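Local structure of putative succinylglutamate desuccinylase / aspartoacylase (Shewanella amazonensis, 3FMC) at residues C[301-305]-C[357-361]; C[307-313]-C[340-346]. The protein is a putative zinc-dependent hydrolase of the succinylglutamate desuccinylase/aspartoacylase family, probably acting on ester bonds. All blocks are in the same frame, centred on the assembly; numbering follows the deposited sequence.

Interaction 1 of 2, residues C[301-305]-C[357-361]; sequences VEYLG and ELYKV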
loop_
_atom_site.group_PDB
_atom_site.type_symbol
_atom_site.label_atom_id
_atom_site.label_comp_id
_atom_site.label_asym_id
_atom_site.label_seq_id
_atom_site.Cartn_x
_atom_site.Cartn_y
_atom_site.Cartn_z
ATOM N N VAL C 301 -2.628 12.199 18.177
ATOM C CA VAL C 301 -2.251 13.594 18.230
ATOM C C VAL C 301 -3.318 14.598 17.875
ATOM O O VAL C 301 -4.011 14.472 16.851
ATOM C CB VAL C 301 -1.064 13.783 17.207
ATOM C CG1 VAL C 301 -0.547 15.208 17.211
ATOM C CG2 VAL C 301 0.091 12.779 17.516
ATOM N N GLU C 302 -3.431 15.595 18.745
ATOM C CA GLU C 302 -4.247 16.780 18.496
ATOM C C GLU C 302 -3.224 17.881 18.205
ATOM O O GLU C 302 -2.411 18.213 19.060
ATOM C CB GLU C 302 -5.107 17.114 19.713
ATOM C CG GLU C 302 -5.964 18.331 19.534
ATOM C CD GLU C 302 -6.845 18.600 20.760
ATOM O OE1 GLU C 302 -6.329 18.570 21.910
ATOM O OE2 GLU C 302 -8.023 18.854 20.533
ATOM N N TYR C 303 -3.233 18.435 17.002
ATOM C CA TYR C 303 -2.209 19.414 16.588
ATOM C C TYR C 303 -2.599 20.767 17.172
ATOM O O TYR C 303 -3.695 21.247 16.915
ATOM C CB TYR C 303 -2.098 19.491 15.026
ATOM C CG TYR C 303 -1.530 18.201 14.498
ATOM C CD1 TYR C 303 -0.157 17.989 14.482
ATOM C CD2 TYR C 303 -2.352 17.161 14.115
ATOM C CE1 TYR C 303 0.386 16.781 14.055
ATOM C CE2 TYR C 303 -1.822 15.929 13.686
ATOM C CZ TYR C 303 -0.453 15.757 13.665
ATOM O OH TYR C 303 0.083 14.535 13.305
ATOM N N LEU C 304 -1.703 21.365 17.945
ATOM C CA LEU C 304 -1.970 22.703 18.541
ATOM C C LEU C 304 -1.230 23.819 17.826
ATOM O O LEU C 304 -1.758 24.916 17.682
ATOM C CB LEU C 304 -1.603 22.686 20.018
ATOM C CG LEU C 304 -2.266 21.607 20.876
ATOM C CD1 LEU C 304 -1.679 21.558 22.291
ATOM C CD2 LEU C 304 -3.770 21.741 20.888
ATOM N N GLY C 305 -0.017 23.566 17.380
ATOM C CA GLY C 305 0.802 24.575 16.675
ATOM C C GLY C 305 0.205 24.762 15.304
ATOM O O GLY C 305 0.145 23.815 14.522
ATOM N N GLU C 357 7.548 11.835 11.734
ATOM C CA GLU C 357 7.851 13.268 11.657
ATOM C C GLU C 357 6.564 14.053 11.903
ATOM O O GLU C 357 5.632 14.029 11.099
ATOM C CB GLU C 357 8.456 13.617 10.327
ATOM C CG GLU C 357 8.890 15.098 10.186
ATOM C CD GLU C 357 9.177 15.462 8.743
ATOM O OE1 GLU C 357 10.220 15.060 8.169
ATOM O OE2 GLU C 357 8.343 16.171 8.182
ATOM N N LEU C 358 6.526 14.745 13.026
ATOM C CA LEU C 358 5.342 15.515 13.421
ATOM C C LEU C 358 5.264 16.887 12.754
ATOM O O LEU C 358 4.215 17.238 12.235
ATOM C CB LEU C 358 5.244 15.675 14.947
ATOM C CG LEU C 358 4.662 14.532 15.755
ATOM C CD1 LEU C 358 4.926 14.802 17.257
ATOM C CD2 LEU C 358 3.146 14.347 15.461
ATOM N N TYR C 359 6.345 17.644 12.770
ATOM C CA TYR C 359 6.379 18.963 12.158
ATOM C C TYR C 359 7.714 19.262 11.535
ATOM O O TYR C 359 8.696 18.633 11.880
ATOM C CB TYR C 359 6.197 20.064 13.243
ATOM C CG TYR C 359 4.786 20.396 13.748
ATOM C CD1 TYR C 359 4.156 19.614 14.704
ATOM C CD2 TYR C 359 4.130 21.554 13.334
ATOM C CE1 TYR C 359 2.905 19.907 15.192
ATOM C CE2 TYR C 359 2.900 21.890 13.835
ATOM C CZ TYR C 359 2.281 21.077 14.771
ATOM O OH TYR C 359 1.040 21.379 15.266
ATOM N N LYS C 360 7.710 20.179 10.562
ATOM C CA LYS C 360 8.921 20.872 10.115
ATOM C C LYS C 360 8.749 22.349 10.565
ATOM O O LYS C 360 7.672 22.952 10.399
ATOM C CB LYS C 360 9.201 20.729 8.645
ATOM C CG LYS C 360 9.623 19.309 8.263
ATOM C CD LYS C 360 10.028 19.318 6.805
ATOM C CE LYS C 360 10.325 18.000 6.321
ATOM N NZ LYS C 360 10.902 18.201 4.966
ATOM N N VAL C 361 9.810 22.870 11.174
ATOM C CA VAL C 361 9.813 24.173 11.808
ATOM C C VAL C 361 10.981 25.040 11.379
ATOM O O VAL C 361 12.128 24.614 11.436
ATOM C CB VAL C 361 9.889 23.973 13.364
ATOM C CG1 VAL C 361 9.850 25.326 14.100
ATOM C CG2 VAL C 361 8.767 23.060 13.819
#
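Two β-sheets packed face to face, as in a β-sandwich, meet here where strands 299-303 and 357-363 touch, chiefly through side chains. The axes of 301-303 and 357-361 run nearly parallel, 21° apart and 10.3 Å at closest approach, too far for backbone pairing. Leu358 and Tyr359 form a classic β-bulge facing Phe293 of strand 290-294, and both of these consecutive residues extend into the gap. Leu358 CD2 packs against Val301 CG2 at 4.0 Å and Tyr303 CE1 at 3.9 Å. Beside it the Tyr359 and Tyr303 rings meet obliquely, centroids 5.9 Å apart and planes at 59°. Tyr359 spans the interface: its OH donates a hydrogen bond at 2.7 Å to Gly305 O, a backbone carbonyl just beyond strand 299-303. The Tyr303 hydroxyl is hydrogen-bonded to Ser349 O. Val301 also touches Val318 of strand 316-321, a neighbour of 299-303 in the four-stranded antiparallel sheet, while 357-363 lies between strands 290-294 and 341-346 of the mixed sheet.

Interaction 2 of 2, residues C[307-313]-C[340-346]; sequences VGVPMKA and DGVPILH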
loop_
_atom_site.group_PDB
_atom_site.type_symbol
_atom_site.label_atom_id
_atom_site.label_comp_id
_atom_site.label_asym_id
_atom_site.label_seq_id
_atom_site.Cartn_x
_atom_site.Cartn_y
_atom_site.Cartn_z
ATOM N N VAL C 307 0.053 26.025 11.487
ATOM C CA VAL C 307 1.061 26.268 10.469
ATOM C C VAL C 307 1.139 27.752 10.055
ATOM O O VAL C 307 0.128 28.416 9.940
ATOM C CB VAL C 307 0.883 25.374 9.259
ATOM C CG1 VAL C 307 1.049 23.875 9.678
ATOM C CG2 VAL C 307 -0.439 25.648 8.557
ATOM N N GLY C 308 2.352 28.261 9.932
ATOM C CA GLY C 308 2.585 29.654 9.564
ATOM C C GLY C 308 2.463 30.665 10.674
ATOM O O GLY C 308 2.532 31.866 10.396
ATOM N N VAL C 309 2.222 30.194 11.905
ATOM C CA VAL C 309 2.049 31.067 13.087
ATOM C C VAL C 309 3.272 30.877 14.007
ATOM O O VAL C 309 3.513 29.774 14.506
ATOM C CB VAL C 309 0.755 30.760 13.839
ATOM C CG1 VAL C 309 0.609 31.667 15.081
ATOM C CG2 VAL C 309 -0.422 30.886 12.932
ATOM N N PRO C 310 4.077 31.933 14.198
ATOM C CA PRO C 310 5.242 31.799 15.059
ATOM C C PRO C 310 4.890 31.371 16.459
ATOM O O PRO C 310 3.809 31.714 16.964
ATOM C CB PRO C 310 5.797 33.206 15.087
ATOM C CG PRO C 310 5.392 33.773 13.747
ATOM C CD PRO C 310 4.001 33.281 13.598
HETATM N N MSE C 311 5.778 30.617 17.079
HETATM C CA MSE C 311 5.565 30.186 18.448
HETATM C C MSE C 311 6.869 30.161 19.170
HETATM O O MSE C 311 7.971 30.385 18.592
HETATM C CB MSE C 311 4.799 28.834 18.542
HETATM C CG MSE C 311 5.174 27.834 17.623
HETATM SE SE MSE C 311 4.116 26.135 17.709
HETATM C CE MSE C 311 4.504 25.650 19.534
ATOM N N LYS C 312 6.749 29.983 20.474
ATOM C CA LYS C 312 7.916 29.999 21.319
ATOM C C LYS C 312 8.165 28.613 21.843
ATOM O O LYS C 312 7.288 27.758 21.818
ATOM C CB LYS C 312 7.735 30.988 22.480
ATOM C CG LYS C 312 7.495 32.404 22.010
ATOM C CD LYS C 312 7.689 33.430 23.119
ATOM C CE LYS C 312 6.824 33.121 24.369
ATOM N NZ LYS C 312 6.877 34.212 25.409
ATOM N N ALA C 313 9.330 28.345 22.413
ATOM C CA ALA C 313 9.608 27.007 22.990
ATOM C C ALA C 313 8.637 26.566 24.099
ATOM O O ALA C 313 8.437 25.380 24.337
ATOM C CB ALA C 313 11.017 26.968 23.531
ATOM N N ASP C 340 12.233 28.347 19.729
ATOM C CA ASP C 340 11.287 29.271 19.110
ATOM C C ASP C 340 11.436 29.089 17.590
ATOM O O ASP C 340 12.534 28.888 17.074
ATOM C CB ASP C 340 11.634 30.717 19.395
ATOM C CG ASP C 340 11.508 31.104 20.881
ATOM O OD1 ASP C 340 11.085 30.284 21.733
ATOM O OD2 ASP C 340 11.876 32.257 21.140
ATOM N N GLY C 341 10.328 29.162 16.887
ATOM C CA GLY C 341 10.346 29.023 15.453
ATOM C C GLY C 341 8.959 29.142 14.904
ATOM O O GLY C 341 8.000 29.479 15.635
ATOM N N VAL C 342 8.857 28.880 13.598
ATOM C CA VAL C 342 7.589 28.922 12.876
ATOM C C VAL C 342 7.273 27.538 12.284
ATOM O O VAL C 342 7.948 27.128 11.359
ATOM C CB VAL C 342 7.620 29.921 11.686
ATOM C CG1 VAL C 342 6.248 29.961 11.018
ATOM C CG2 VAL C 342 7.936 31.346 12.172
ATOM N N PRO C 343 6.287 26.842 12.841
ATOM C CA PRO C 343 5.860 25.560 12.261
ATOM C C PRO C 343 5.316 25.818 10.862
ATOM O O PRO C 343 4.454 26.700 10.688
ATOM C CB PRO C 343 4.776 25.075 13.237
ATOM C CG PRO C 343 4.332 26.252 13.934
ATOM C CD PRO C 343 5.505 27.176 14.045
ATOM N N ILE C 344 5.885 25.125 9.869
ATOM C CA ILE C 344 5.471 25.278 8.457
ATOM C C ILE C 344 4.443 24.230 8.063
ATOM O O ILE C 344 3.462 24.490 7.346
ATOM C CB ILE C 344 6.723 25.213 7.512
ATOM C CG1 ILE C 344 7.693 26.372 7.808
ATOM C CG2 ILE C 344 6.325 25.181 6.046
ATOM C CD1 ILE C 344 7.032 27.780 7.764
ATOM N N LEU C 345 4.659 23.017 8.557
ATOM C CA LEU C 345 3.801 21.906 8.157
ATOM C C LEU C 345 3.824 20.855 9.258
ATOM O O LEU C 345 4.769 20.798 10.064
ATOM C CB LEU C 345 4.301 21.324 6.807
ATOM C CG LEU C 345 5.742 20.792 6.721
ATOM C CD1 LEU C 345 5.810 19.313 7.228
ATOM C CD2 LEU C 345 6.398 20.845 5.350
ATOM N N HIS C 346 2.788 20.033 9.261
ATOM C CA HIS C 346 2.693 18.915 10.170
ATOM C C HIS C 346 2.112 17.688 9.461
ATOM O O HIS C 346 1.481 17.762 8.395
ATOM C CB HIS C 346 1.939 19.278 11.480
ATOM C CG HIS C 346 0.450 19.463 11.351
ATOM N ND1 HIS C 346 -0.418 18.436 11.010
ATOM C CD2 HIS C 346 -0.332 20.539 11.618
ATOM C CE1 HIS C 346 -1.658 18.887 11.041
ATOM N NE2 HIS C 346 -1.642 20.151 11.437
#
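The irregular segment 307-313 runs antiparallel alongside strand 341-346 and keeps close along its length, with Pro310 CA 4.3 Å from Val342 CA. A single β-bridge, the hydrogen-bonded pair Met311 and Gly341, supplies two bonds: Met311 N to Gly341 O at 2.9 Å and Gly341 N to Met311 O at 3.2 Å. Further along, Gly308 N donates to Pro343 O at 2.7 Å. Gly308 turns with positive phi; the CA-to-CB bond of Val309 points away, while Val309 O still lies 3.3 Å from Pro343 CD. A connection can thus run along a strand, joined by one bridge and a few hydrogen bonds, without becoming regular, as this one does between strands 299-303 and 316-321 of the other sheet. Strand 341-346, which also pairs with 176-184 and 357-363, is kinked by a classic β-bulge at Ile344 and Leu345, facing Lys360. Among the side chains, Met311 (selenomethionine) lays its CG 3.7 Å from Pro343 CD, and Pro310 CG meets Val342 CG2 at 3.9 Å, Tyr198 touching both residues. Val307 CG1 packs on Leu345 CA at 3.7 Å and His346 CD2 at 4.1 Å. Asp340 OD1 accepts a hydrogen bond from Ala313 N at 2.7 Å.

How the interactions relate
Interactions 1 and 2 show one sheet held to another both through its core and along a connection; their centres are about 9 Å apart. Strands 357-363 and 341-346 are antiparallel neighbours, with probable hydrogen bonds from Ile344 N to Lys360 O (2.9 Å) and from Lys360 N to Leu345 O (3.0 Å). His346 of interaction 2 stacks on Tyr303 and meets the Tyr359 ring, while Pro343 touches Tyr359, so the two contacts share one continuous packed cluster. Only one residue separates 301-305 from 307-313. The centres of both contacts lie about 21 to 22 Å from that of the chain, and neither includes His43, Glu46 or His172, which might form the zinc site.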